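Local coordinates for protein putative pectin lyase (Geobacillus virus E2, PDB 7CHU) that forms the trimeric tailspike of a thermophilic bacteriophage and probably recognises, and perhaps cleaves, polysaccharide on the surface of its Geobacillus host, at residues 75-80 with 113-118. Sequence-based numbering, arbitrary orientation.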
loop_
_atom_site.group_PDB
_atom_site.type_symbol
_atom_site.label_atom_id
_atom_site.label_comp_id
_atom_site.label_asym_id
_atom_site.label_seq_id
_atom_site.Cartn_x
_atom_site.Cartn_y
_atom_site.Cartn_z
ATOM N N VAL A 75 -13.332 -7.466 -28.590
ATOM C CA VAL A 75 -13.479 -6.815 -29.880
ATOM C C VAL A 75 -12.143 -6.167 -30.203
ATOM O O VAL A 75 -11.690 -5.280 -29.477
ATOM C CB VAL A 75 -14.611 -5.785 -29.862
ATOM C CG1 VAL A 75 -14.709 -5.092 -31.208
ATOM C CG2 VAL A 75 -15.915 -6.466 -29.509
ATOM N N ASN A 76 -11.509 -6.614 -31.282
ATOM C CA ASN A 76 -10.244 -6.067 -31.753
ATOM C C ASN A 76 -10.531 -4.929 -32.724
ATOM O O ASN A 76 -11.247 -5.123 -33.720
ATOM C CB ASN A 76 -9.416 -7.172 -32.426
ATOM C CG ASN A 76 -7.960 -6.783 -32.650
ATOM O OD1 ASN A 76 -7.674 -5.727 -33.182
ATOM N ND2 ASN A 76 -7.026 -7.641 -32.216
ATOM N N VAL A 77 -9.989 -3.740 -32.435
ATOM C CA VAL A 77 -10.221 -2.593 -33.317
ATOM C C VAL A 77 -9.722 -2.875 -34.732
ATOM O O VAL A 77 -10.219 -2.284 -35.691
ATOM C CB VAL A 77 -9.569 -1.307 -32.753
ATOM C CG1 VAL A 77 -10.177 -0.956 -31.400
ATOM C CG2 VAL A 77 -8.026 -1.467 -32.662
ATOM N N LYS A 78 -8.777 -3.802 -34.898
ATOM C CA LYS A 78 -8.316 -4.115 -36.251
ATOM C C LYS A 78 -9.435 -4.705 -37.106
ATOM O O LYS A 78 -9.407 -4.587 -38.335
ATOM C CB LYS A 78 -7.132 -5.086 -36.196
ATOM C CG LYS A 78 -5.984 -4.702 -37.091
ATOM C CD LYS A 78 -5.016 -5.856 -37.298
ATOM C CE LYS A 78 -4.173 -5.642 -38.554
ATOM N NZ LYS A 78 -2.834 -6.312 -38.459
ATOM N N GLU A 79 -10.414 -5.361 -36.473
ATOM C CA GLU A 79 -11.584 -5.850 -37.191
ATOM C C GLU A 79 -12.362 -4.735 -37.857
ATOM O O GLU A 79 -13.177 -5.005 -38.747
ATOM C CB GLU A 79 -12.546 -6.575 -36.254
ATOM C CG GLU A 79 -11.979 -7.735 -35.481
ATOM C CD GLU A 79 -12.941 -8.179 -34.381
ATOM O OE1 GLU A 79 -14.176 -8.008 -34.588
ATOM O OE2 GLU A 79 -12.466 -8.663 -33.316
ATOM N N PHE A 80 -12.184 -3.501 -37.415
ATOM C CA PHE A 80 -12.987 -2.390 -37.903
ATOM C C PHE A 80 -12.183 -1.445 -38.777
ATOM O O PHE A 80 -12.677 -0.373 -39.144
ATOM C CB PHE A 80 -13.639 -1.674 -36.722
ATOM C CG PHE A 80 -14.754 -2.473 -36.108
ATOM C CD1 PHE A 80 -14.485 -3.465 -35.169
ATOM C CD2 PHE A 80 -16.068 -2.291 -36.545
ATOM C CE1 PHE A 80 -15.528 -4.257 -34.644
ATOM C CE2 PHE A 80 -17.121 -3.047 -36.024
ATOM C CZ PHE A 80 -16.853 -4.042 -35.075
ATOM N N GLY A 113 -17.767 -5.652 -22.417
ATOM C CA GLY A 113 -16.592 -6.430 -22.762
ATOM C C GLY A 113 -15.393 -5.548 -23.050
ATOM O O GLY A 113 -15.405 -4.349 -22.809
ATOM N N ILE A 114 -14.344 -6.174 -23.573
ATOM C CA ILE A 114 -13.076 -5.504 -23.842
ATOM C C ILE A 114 -13.058 -5.046 -25.290
ATOM O O ILE A 114 -13.465 -5.794 -26.191
ATOM C CB ILE A 114 -11.874 -6.434 -23.556
ATOM C CG1 ILE A 114 -11.737 -6.732 -22.058
ATOM C CG2 ILE A 114 -10.574 -5.837 -24.116
ATOM C CD1 ILE A 114 -10.489 -7.586 -21.706
ATOM N N VAL A 115 -12.572 -3.826 -25.515
ATOM C CA VAL A 115 -12.144 -3.351 -26.825
ATOM C C VAL A 115 -10.619 -3.345 -26.834
ATOM O O VAL A 115 -9.982 -2.583 -26.093
ATOM C CB VAL A 115 -12.695 -1.954 -27.131
ATOM C CG1 VAL A 115 -12.112 -1.455 -28.466
ATOM C CG2 VAL A 115 -14.226 -1.982 -27.179
ATOM N N TYR A 116 -10.017 -4.179 -27.673
ATOM C CA TYR A 116 -8.587 -4.436 -27.598
ATOM C C TYR A 116 -7.867 -3.713 -28.725
ATOM O O TYR A 116 -8.287 -3.797 -29.888
ATOM C CB TYR A 116 -8.296 -5.933 -27.681
ATOM C CG TYR A 116 -6.809 -6.164 -27.662
ATOM C CD1 TYR A 116 -6.080 -5.962 -26.496
ATOM C CD2 TYR A 116 -6.124 -6.522 -28.817
ATOM C CE1 TYR A 116 -4.688 -6.158 -26.469
ATOM C CE2 TYR A 116 -4.745 -6.712 -28.802
ATOM C CZ TYR A 116 -4.035 -6.532 -27.632
ATOM O OH TYR A 116 -2.663 -6.719 -27.625
ATOM N N PHE A 117 -6.784 -3.019 -28.375
ATOM C CA PHE A 117 -5.973 -2.239 -29.321
ATOM C C PHE A 117 -4.616 -2.925 -29.439
ATOM O O PHE A 117 -3.800 -2.813 -28.506
ATOM C CB PHE A 117 -5.764 -0.787 -28.841
ATOM C CG PHE A 117 -7.012 0.047 -28.731
ATOM C CD1 PHE A 117 -7.981 -0.231 -27.780
ATOM C CD2 PHE A 117 -7.170 1.165 -29.528
ATOM C CE1 PHE A 117 -9.118 0.553 -27.682
ATOM C CE2 PHE A 117 -8.310 1.967 -29.441
ATOM C CZ PHE A 117 -9.287 1.658 -28.516
ATOM N N PRO A 118 -4.305 -3.608 -30.541
ATOM C CA PRO A 118 -2.991 -4.255 -30.671
ATOM C C PRO A 118 -1.885 -3.217 -30.752
ATOM O O PRO A 118 -2.123 -2.023 -30.966
ATOM C CB PRO A 118 -3.087 -5.049 -31.989
ATOM C CG PRO A 118 -4.574 -5.111 -32.316
ATOM C CD PRO A 118 -5.162 -3.859 -31.720
#
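Val75 and Asn76 pair in parallel with Val115 and Tyr116, and three backbone hydrogen bonds join the strands. Val75 N donates to Ile114 O at 2.9 Å, and Val75 O accepts from Tyr116 N at 2.7 Å. Val77 N then donates to Tyr116 O, nearly straight at 169°. The pairing ends there, because residues 77-80 turn into a 3-10 segment.

Apolar contacts centre on Val77. Val77 CG1 sits over the centre of the Phe117 ring, 3.9 Å from its centroid, a CH-pi contact. Val77 CG1 also meets Val115 CG1 at 3.5 Å. Val77 CG2 instead packs on Pro118 CD at 3.8 Å. Helix 91-99 adds Ala97 against Val77 and Ile94 against Phe117.

The Asn76 amide packs on Pro118 and on the edge of the Tyr116 ring. Its CG is anti to the backbone N (chi1 -166°), and the amide reaches tip to tip with Pro118. Asn76 ND2 lies at the Tyr116 ring edge, 3.7 Å from Tyr116 CD2, with amide and ring planes 77° apart.

Hydrogen bonds also hold Asn76. Asn76 OD1 accepts from Lys78 N at 2.8 Å; the N-H meets an OD1 lone pair within the amide plane, which makes an Asx turn. Asn76 ND2 bonds Thr72 OG1 of the second subunit. Asn76 N donates a hydrogen bond to Glu79 OE2 from above the carboxylate plane.

The contact joins strands 75-76 and 113-117 near the N-terminal end of the pectate lyase-like parallel beta-helix. Its chemistry implies two roles for Asn76: OD1 helps hold the turn after the strand, and ND2 ties this edge of the fold to the neighbouring chain.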